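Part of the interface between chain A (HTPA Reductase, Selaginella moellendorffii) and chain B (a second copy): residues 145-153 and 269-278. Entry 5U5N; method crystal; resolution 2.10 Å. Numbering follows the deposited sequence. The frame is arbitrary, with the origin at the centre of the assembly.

Chain A, residues 145-153: KQFPGAFSG
Chain B (269-278) MIDVLEGGSM

A helix end on chain A, unwinding into two overlapping turns, packs against the last turns of the chain B helix. Lys A145 (mttt) stays out of reach. Gln A146, still helical, has chi1 t and chi2 t; its CB points sideways, but its extended end comes nearer, and NE2 donates to Glu B274 OE2 at 3.2 Å (153° at the hydrogen), the one hydrogen bond across the contact, set beside apolar packing. Its carbonyl receives a CA-H...O contact, Glu B274 CA to Gln A146 O 3.5 Å.

Phe A147 leaves helical angles (-123/62), its CA 4.9 Å from that of Glu B274. With chi1 m (-52°) and chi2 -42°, its ring lies with CD1 3.5 Å from Leu B273 CB, Leu B273 CD1 over one face and Ile B270 CG2 at the edge, 4.0 Å from CE1. The CA-to-CB bond of Leu B273 (chi1 m, chi2 t) points toward chain A, and this one leucine also serves Ala A150 (-58/-29), whose CB meets its CD2 at 3.7 Å.

A type II turn, Phe A147 to Ala A150, is closed by Ala A150 N to Phe A147 O at 3.2 Å. Pro A148 (-57/138; CA 5.4 Å from Gly B276 CA) brings its O 3.6 Å from Gly B276 CA, where chain B leaves its helix. Positive phi favours glycine there and at Gly A149 (62/13), whose O lies 4.1 Å from Ser B277 CB. An overlapping type I turn from Gly A149 runs through Phe A151 (-109/22) to Ser A152, whose N bonds Gly A149 O at 2.8 Å.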

# COMPACT_ATOMS: atom_id res chain seq x y z
N LYS A 145 0.86 11.39 2.55
CA LYS A 145 0.68 12.81 2.23
C LYS A 145 -0.75 13.19 1.78
O LYS A 145 -1.27 14.22 2.17
CB LYS A 145 1.71 13.24 1.21
CG LYS A 145 3.06 13.39 1.86
CD LYS A 145 4.11 13.81 0.86
CE LYS A 145 5.44 13.95 1.58
NZ LYS A 145 6.65 13.71 0.74
N GLN A 146 -1.36 12.34 0.97
CA GLN A 146 -2.75 12.45 0.59
C GLN A 146 -3.74 12.41 1.76
O GLN A 146 -4.71 13.13 1.72
CB GLN A 146 -3.15 11.34 -0.38
CG GLN A 146 -4.36 11.72 -1.19
CD GLN A 146 -4.73 10.64 -2.19
OE1 GLN A 146 -3.92 9.76 -2.52
NE2 GLN A 146 -5.98 10.70 -2.66
N PHE A 147 -3.50 11.57 2.78
CA PHE A 147 -4.48 11.31 3.84
C PHE A 147 -3.92 11.61 5.25
O PHE A 147 -3.84 10.72 6.08
CB PHE A 147 -5.00 9.88 3.78
CG PHE A 147 -5.52 9.45 2.41
CD1 PHE A 147 -6.30 10.29 1.61
CD2 PHE A 147 -5.29 8.17 1.97
CE1 PHE A 147 -6.78 9.87 0.39
CE2 PHE A 147 -5.77 7.73 0.74
CZ PHE A 147 -6.51 8.59 -0.06
N PRO A 148 -3.56 12.88 5.51
CA PRO A 148 -2.96 13.27 6.78
C PRO A 148 -3.83 12.92 7.99
O PRO A 148 -5.07 13.12 7.95
CB PRO A 148 -2.88 14.80 6.67
CG PRO A 148 -4.00 15.16 5.73
CD PRO A 148 -3.93 14.06 4.70
N GLY A 149 -3.20 12.41 9.06
CA GLY A 149 -3.93 11.97 10.23
C GLY A 149 -4.92 10.83 10.08
O GLY A 149 -5.68 10.60 11.02
N ALA A 150 -4.93 10.09 8.97
CA ALA A 150 -5.96 9.06 8.75
C ALA A 150 -6.04 7.97 9.82
O ALA A 150 -7.12 7.40 10.05
CB ALA A 150 -5.85 8.42 7.36
N PHE A 151 -4.92 7.68 10.47
CA PHE A 151 -4.87 6.72 11.57
C PHE A 151 -4.66 7.40 12.93
O PHE A 151 -4.24 6.78 13.91
CB PHE A 151 -3.78 5.70 11.30
CG PHE A 151 -4.06 4.81 10.12
CD1 PHE A 151 -3.86 5.25 8.82
CD2 PHE A 151 -4.50 3.52 10.32
CE1 PHE A 151 -4.13 4.42 7.75
CE2 PHE A 151 -4.74 2.67 9.26
CZ PHE A 151 -4.56 3.13 7.97
N SER A 152 -4.98 8.69 13.01
CA SER A 152 -4.85 9.46 14.24
C SER A 152 -5.55 8.71 15.38
O SER A 152 -6.68 8.26 15.22
CB SER A 152 -5.51 10.82 14.06
OG SER A 152 -5.20 11.68 15.09
N GLY A 153 -4.86 8.51 16.50
CA GLY A 153 -5.38 7.74 17.64
C GLY A 153 -4.94 6.29 17.68
O GLY A 153 -4.98 5.66 18.73
N MET B 269 -15.55 8.99 0.39
CA MET B 269 -14.73 8.87 1.59
C MET B 269 -13.27 9.27 1.33
O MET B 269 -12.58 9.66 2.26
CB MET B 269 -14.83 7.47 2.19
CG MET B 269 -16.10 7.33 3.06
SD MET B 269 -16.21 8.27 4.59
CE MET B 269 -14.52 8.35 5.20
N ILE B 270 -12.81 9.20 0.07
CA ILE B 270 -11.47 9.71 -0.31
C ILE B 270 -11.41 11.22 0.00
O ILE B 270 -10.43 11.68 0.61
CB ILE B 270 -11.15 9.54 -1.81
CG1 ILE B 270 -11.18 8.06 -2.23
CG2 ILE B 270 -9.82 10.19 -2.21
CD1 ILE B 270 -10.15 7.15 -1.60
N ASP B 271 -12.45 11.95 -0.41
CA ASP B 271 -12.54 13.40 -0.17
C ASP B 271 -12.44 13.72 1.32
O ASP B 271 -11.77 14.67 1.70
CB ASP B 271 -13.86 13.98 -0.73
CG ASP B 271 -13.97 13.82 -2.25
OD1 ASP B 271 -12.93 14.00 -2.94
OD2 ASP B 271 -15.07 13.49 -2.76
N VAL B 272 -13.13 12.92 2.14
CA VAL B 272 -13.13 13.09 3.61
C VAL B 272 -11.70 12.86 4.14
O VAL B 272 -11.22 13.63 4.94
CB VAL B 272 -14.12 12.11 4.31
CG1 VAL B 272 -14.11 12.29 5.82
CG2 VAL B 272 -15.55 12.31 3.82
N LEU B 273 -11.03 11.80 3.70
CA LEU B 273 -9.69 11.48 4.15
C LEU B 273 -8.69 12.61 3.81
O LEU B 273 -7.89 12.98 4.66
CB LEU B 273 -9.22 10.17 3.54
CG LEU B 273 -9.79 8.90 4.17
CD1 LEU B 273 -9.62 7.72 3.24
CD2 LEU B 273 -9.02 8.62 5.46
N GLU B 274 -8.83 13.16 2.60
CA GLU B 274 -8.03 14.29 2.16
C GLU B 274 -8.16 15.53 3.05
O GLU B 274 -7.18 16.25 3.22
CB GLU B 274 -8.34 14.65 0.70
CG GLU B 274 -7.73 13.70 -0.34
CD GLU B 274 -8.40 13.79 -1.71
OE1 GLU B 274 -9.60 14.21 -1.79
OE2 GLU B 274 -7.77 13.41 -2.70
N GLY B 275 -9.33 15.76 3.63
CA GLY B 275 -9.51 16.88 4.57
C GLY B 275 -8.90 16.78 5.96
O GLY B 275 -8.81 17.79 6.69
N GLY B 276 -8.47 15.58 6.35
CA GLY B 276 -7.90 15.35 7.67
C GLY B 276 -8.90 15.22 8.81
O GLY B 276 -10.10 15.51 8.68
N SER B 277 -8.39 14.76 9.94
CA SER B 277 -9.20 14.43 11.09
C SER B 277 -9.62 15.71 11.82
O SER B 277 -8.80 16.61 11.99
CB SER B 277 -8.40 13.51 12.02
OG SER B 277 -9.25 12.86 12.92
N MET B 278 -10.88 15.76 12.28
CA MET B 278 -11.55 16.99 12.77
C MET B 278 -12.11 16.82 14.18
O MET B 278 -11.64 15.99 14.95
CB MET B 278 -12.69 17.38 11.82